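Local coordinates for paenibacillus xanthan lyase (Paenibacillus, PDB 6F2P), which cleaves the polysaccharide xanthan as a lyase, probably by the beta-elimination mechanism common to polysaccharide lyase family 8, at residues R434-T444 and D504-N514. Numbering follows the deposited sequence.
Sequences RLPGTTVLQNT and DGIATETIVEN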
loop_
_atom_site.group_PDB
_atom_site.type_symbol
_atom_site.label_atom_id
_atom_site.label_comp_id
_atom_site.label_asym_id
_atom_site.label_seq_id
_atom_site.Cartn_x
_atom_site.Cartn_y
_atom_site.Cartn_z
ATOM N N ARG A 434 25.614 -3.535 0.739
ATOM C CA ARG A 434 25.059 -4.863 0.958
ATOM C C ARG A 434 24.100 -4.897 2.136
ATOM O O ARG A 434 24.318 -5.644 3.096
ATOM C CB ARG A 434 26.182 -5.870 1.205
ATOM C CG ARG A 434 27.041 -6.119 -0.024
ATOM C CD ARG A 434 28.034 -7.249 0.194
ATOM N NE ARG A 434 28.666 -7.629 -1.068
ATOM C CZ ARG A 434 29.884 -8.153 -1.170
ATOM N NH1 ARG A 434 30.607 -8.360 -0.082
ATOM N NH2 ARG A 434 30.375 -8.472 -2.362
ATOM N N LEU A 435 23.044 -4.092 2.062
ATOM C CA LEU A 435 21.990 -4.102 3.072
ATOM C C LEU A 435 21.076 -5.339 2.925
ATOM O O LEU A 435 20.717 -5.734 1.804
ATOM C CB LEU A 435 21.174 -2.814 2.978
ATOM C CG LEU A 435 21.950 -1.537 3.298
ATOM C CD1 LEU A 435 21.073 -0.289 3.169
ATOM C CD2 LEU A 435 22.546 -1.643 4.692
ATOM N N PRO A 436 20.686 -5.951 4.061
ATOM C CA PRO A 436 19.946 -7.225 4.055
ATOM C C PRO A 436 18.680 -7.198 3.209
ATOM O O PRO A 436 17.952 -6.199 3.188
ATOM C CB PRO A 436 19.575 -7.430 5.522
ATOM C CG PRO A 436 20.604 -6.635 6.288
ATOM C CD PRO A 436 20.922 -5.449 5.428
ATOM N N GLY A 437 18.438 -8.288 2.495
ATOM C CA GLY A 437 17.204 -8.453 1.752
ATOM C C GLY A 437 17.241 -7.854 0.365
ATOM O O GLY A 437 16.501 -8.287 -0.519
ATOM N N THR A 438 18.105 -6.863 0.171
ATOM C CA THR A 438 18.145 -6.109 -1.078
ATOM C C THR A 438 18.713 -6.910 -2.243
ATOM O O THR A 438 19.543 -7.801 -2.048
ATOM C CB THR A 438 18.995 -4.835 -0.925
ATOM O OG1 THR A 438 20.295 -5.189 -0.440
ATOM C CG2 THR A 438 18.341 -3.878 0.057
ATOM N N THR A 439 18.267 -6.576 -3.452
ATOM C CA THR A 439 18.928 -7.038 -4.666
ATOM C C THR A 439 19.592 -5.842 -5.329
ATOM O O THR A 439 18.907 -4.891 -5.679
ATOM C CB THR A 439 17.921 -7.652 -5.650
ATOM O OG1 THR A 439 17.383 -8.851 -5.083
ATOM C CG2 THR A 439 18.584 -7.970 -6.973
ATOM N N VAL A 440 20.913 -5.885 -5.503
ATOM C CA VAL A 440 21.662 -4.721 -6.003
ATOM C C VAL A 440 22.765 -5.035 -7.025
ATOM O O VAL A 440 23.195 -6.189 -7.167
ATOM C CB VAL A 440 22.362 -3.971 -4.849
ATOM C CG1 VAL A 440 21.353 -3.422 -3.849
ATOM C CG2 VAL A 440 23.372 -4.889 -4.168
ATOM N N LEU A 441 23.223 -3.995 -7.729
ATOM C CA LEU A 441 24.456 -4.075 -8.512
ATOM C C LEU A 441 25.606 -3.897 -7.541
ATOM O O LEU A 441 25.595 -2.964 -6.734
ATOM C CB LEU A 441 24.521 -2.965 -9.551
ATOM C CG LEU A 441 23.459 -2.989 -10.641
ATOM C CD1 LEU A 441 23.587 -1.746 -11.519
ATOM C CD2 LEU A 441 23.561 -4.277 -11.471
ATOM N N GLN A 442 26.593 -4.786 -7.608
ATOM C CA GLN A 442 27.643 -4.825 -6.594
ATOM C C GLN A 442 28.427 -3.523 -6.484
ATOM O O GLN A 442 28.917 -2.990 -7.491
ATOM C CB GLN A 442 28.601 -5.982 -6.856
ATOM C CG GLN A 442 29.836 -5.946 -5.989
ATOM C CD GLN A 442 30.706 -7.169 -6.166
ATOM O OE1 GLN A 442 30.691 -7.803 -7.221
ATOM N NE2 GLN A 442 31.462 -7.519 -5.125
ATOM N N ASN A 443 28.534 -3.027 -5.249
ATOM C CA ASN A 443 29.309 -1.832 -4.921
ATOM C C ASN A 443 28.933 -0.620 -5.770
ATOM O O ASN A 443 29.788 0.032 -6.363
ATOM C CB ASN A 443 30.802 -2.128 -5.036
ATOM C CG ASN A 443 31.664 -1.053 -4.399
ATOM O OD1 ASN A 443 31.777 -0.976 -3.173
ATOM N ND2 ASN A 443 32.290 -0.227 -5.230
ATOM N N THR A 444 27.644 -0.329 -5.834
ATOM C CA THR A 444 27.160 0.781 -6.639
ATOM C C THR A 444 26.295 1.697 -5.795
ATOM O O THR A 444 25.919 1.359 -4.672
ATOM C CB THR A 444 26.339 0.294 -7.851
ATOM O OG1 THR A 444 25.164 -0.397 -7.399
ATOM C CG2 THR A 444 27.175 -0.634 -8.713
ATOM N N ASP A 504 23.860 -3.846 -16.985
ATOM C CA ASP A 504 24.718 -2.789 -16.442
ATOM C C ASP A 504 26.188 -3.200 -16.385
ATOM O O ASP A 504 27.039 -2.416 -15.963
ATOM C CB ASP A 504 24.257 -2.373 -15.034
ATOM C CG ASP A 504 22.813 -1.916 -14.996
ATOM O OD1 ASP A 504 22.524 -0.821 -15.518
ATOM O OD2 ASP A 504 21.962 -2.638 -14.433
ATOM N N GLY A 505 26.486 -4.431 -16.784
ATOM C CA GLY A 505 27.859 -4.906 -16.789
ATOM C C GLY A 505 28.505 -5.045 -15.420
ATOM O O GLY A 505 29.734 -5.029 -15.298
ATOM N N ILE A 506 27.688 -5.192 -14.383
ATOM C CA ILE A 506 28.217 -5.353 -13.035
ATOM C C ILE A 506 27.577 -6.547 -12.348
ATOM O O ILE A 506 26.366 -6.759 -12.458
ATOM C CB ILE A 506 27.969 -4.090 -12.194
ATOM C CG1 ILE A 506 28.675 -2.892 -12.819
ATOM C CG2 ILE A 506 28.422 -4.287 -10.760
ATOM C CD1 ILE A 506 28.173 -1.595 -12.288
ATOM N N ALA A 507 28.401 -7.327 -11.648
ATOM C CA ALA A 507 27.923 -8.469 -10.876
ATOM C C ALA A 507 26.735 -8.078 -9.993
ATOM O O ALA A 507 26.792 -7.098 -9.246
ATOM C CB ALA A 507 29.041 -9.034 -10.029
ATOM N N THR A 508 25.663 -8.852 -10.091
ATOM C CA THR A 508 24.432 -8.547 -9.382
ATOM C C THR A 508 24.304 -9.422 -8.131
ATOM O O THR A 508 24.595 -10.618 -8.161
ATOM C CB THR A 508 23.228 -8.712 -10.324
ATOM O OG1 THR A 508 23.409 -7.853 -11.459
ATOM C CG2 THR A 508 21.918 -8.352 -9.629
ATOM N N GLU A 509 23.888 -8.821 -7.022
ATOM C CA GLU A 509 23.869 -9.531 -5.746
ATOM C C GLU A 509 22.527 -9.422 -5.032
ATOM O O GLU A 509 21.812 -8.426 -5.168
ATOM C CB GLU A 509 24.963 -8.991 -4.822
ATOM C CG GLU A 509 26.368 -9.092 -5.377
ATOM C CD GLU A 509 27.413 -8.506 -4.447
ATOM O OE1 GLU A 509 28.599 -8.892 -4.569
ATOM O OE2 GLU A 509 27.056 -7.665 -3.595
ATOM N N THR A 510 22.193 -10.456 -4.270
ATOM C CA THR A 510 21.042 -10.406 -3.374
ATOM C C THR A 510 21.513 -10.732 -1.966
ATOM O O THR A 510 22.091 -11.797 -1.733
ATOM C CB THR A 510 19.948 -11.395 -3.794
ATOM O OG1 THR A 510 19.267 -10.882 -4.950
ATOM C CG2 THR A 510 18.943 -11.612 -2.652
ATOM N N ILE A 511 21.279 -9.815 -1.031
ATOM C CA ILE A 511 21.846 -9.969 0.302
ATOM C C ILE A 511 20.914 -10.729 1.224
ATOM O O ILE A 511 19.803 -10.277 1.504
ATOM C CB ILE A 511 22.187 -8.612 0.946
ATOM C CG1 ILE A 511 22.926 -7.707 -0.050
ATOM C CG2 ILE A 511 22.982 -8.825 2.223
ATOM C CD1 ILE A 511 24.136 -8.346 -0.692
ATOM N N VAL A 512 21.362 -11.889 1.693
ATOM C CA VAL A 512 20.553 -12.671 2.621
ATOM C C VAL A 512 20.669 -12.110 4.031
ATOM O O VAL A 512 19.674 -11.984 4.755
ATOM C CB VAL A 512 20.953 -14.161 2.636
ATOM C CG1 VAL A 512 20.319 -14.872 3.824
ATOM C CG2 VAL A 512 20.545 -14.831 1.349
ATOM N N GLU A 513 21.892 -11.764 4.412
ATOM C CA GLU A 513 22.173 -11.342 5.773
ATOM C C GLU A 513 23.326 -10.345 5.791
ATOM O O GLU A 513 24.188 -10.355 4.906
ATOM C CB GLU A 513 22.494 -12.567 6.628
ATOM C CG GLU A 513 22.676 -12.297 8.103
ATOM C CD GLU A 513 21.560 -11.453 8.700
ATOM O OE1 GLU A 513 20.605 -12.034 9.256
ATOM O OE2 GLU A 513 21.645 -10.207 8.635
ATOM N N ASN A 514 23.313 -9.456 6.778
ATOM C CA ASN A 514 24.471 -8.634 7.090
ATOM C C ASN A 514 24.366 -8.253 8.554
ATOM O O ASN A 514 23.998 -7.137 8.882
ATOM C CB ASN A 514 24.546 -7.391 6.196
ATOM C CG ASN A 514 25.941 -6.785 6.174
ATOM O OD1 ASN A 514 26.760 -7.076 7.043
ATOM N ND2 ASN A 514 26.221 -5.952 5.181
HETATM O O HOH W 1 27.330 -4.659 -3.180
#
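Val440 and Glu509 face each other as the hydrogen-bonded pair where strand 439-441, outermost in a five-stranded antiparallel sheet of the super-sandwich domain, runs beside strand 508-511. Val440 N reaches Glu509 O at 2.7 Å, and Glu509 N bonds Val440 O in return. Ile511 N to Thr438 O and Gln442 N to Ala507 O carry the ladder beyond the short strand. Gly437, third residue of the type II turn Leu435-Thr438, takes the positive phi of that position and gives its N-H to Ile511 O.

On the face of Val440 and Glu509, Arg434, its chain extended from CG to NE (chi2 -173°), meets the likewise extended Glu509 through two nitrogens: NE to Glu509 OE2 at 3.0 Å and NH2 to Glu509 OE1 at 2.9 Å. Each oxygen is met on its syn side, the guanidinium and carboxylate planes 37° apart. A water bridges Glu509 OE2 to Asn443 N, and Trp603 of the next strand makes a cation-pi contact with Arg434. Ile511 CD1 backs the bridge, 3.7 Å from Arg434 CG.

On the other face, Thr439 OG1 and Thr510 OG1 share a 2.8 Å hydrogen bond; Lys484 also binds the first hydroxyl and His606 the second. Leu441 CD1 rests against the carboxylate of Asp504, which Ser479 and Ser502 hold. Past the corner at Val512, Asn514 ND2 donates almost straight (170°) to Arg434 O, approaching from above the carbonyl plane at 2.8 Å.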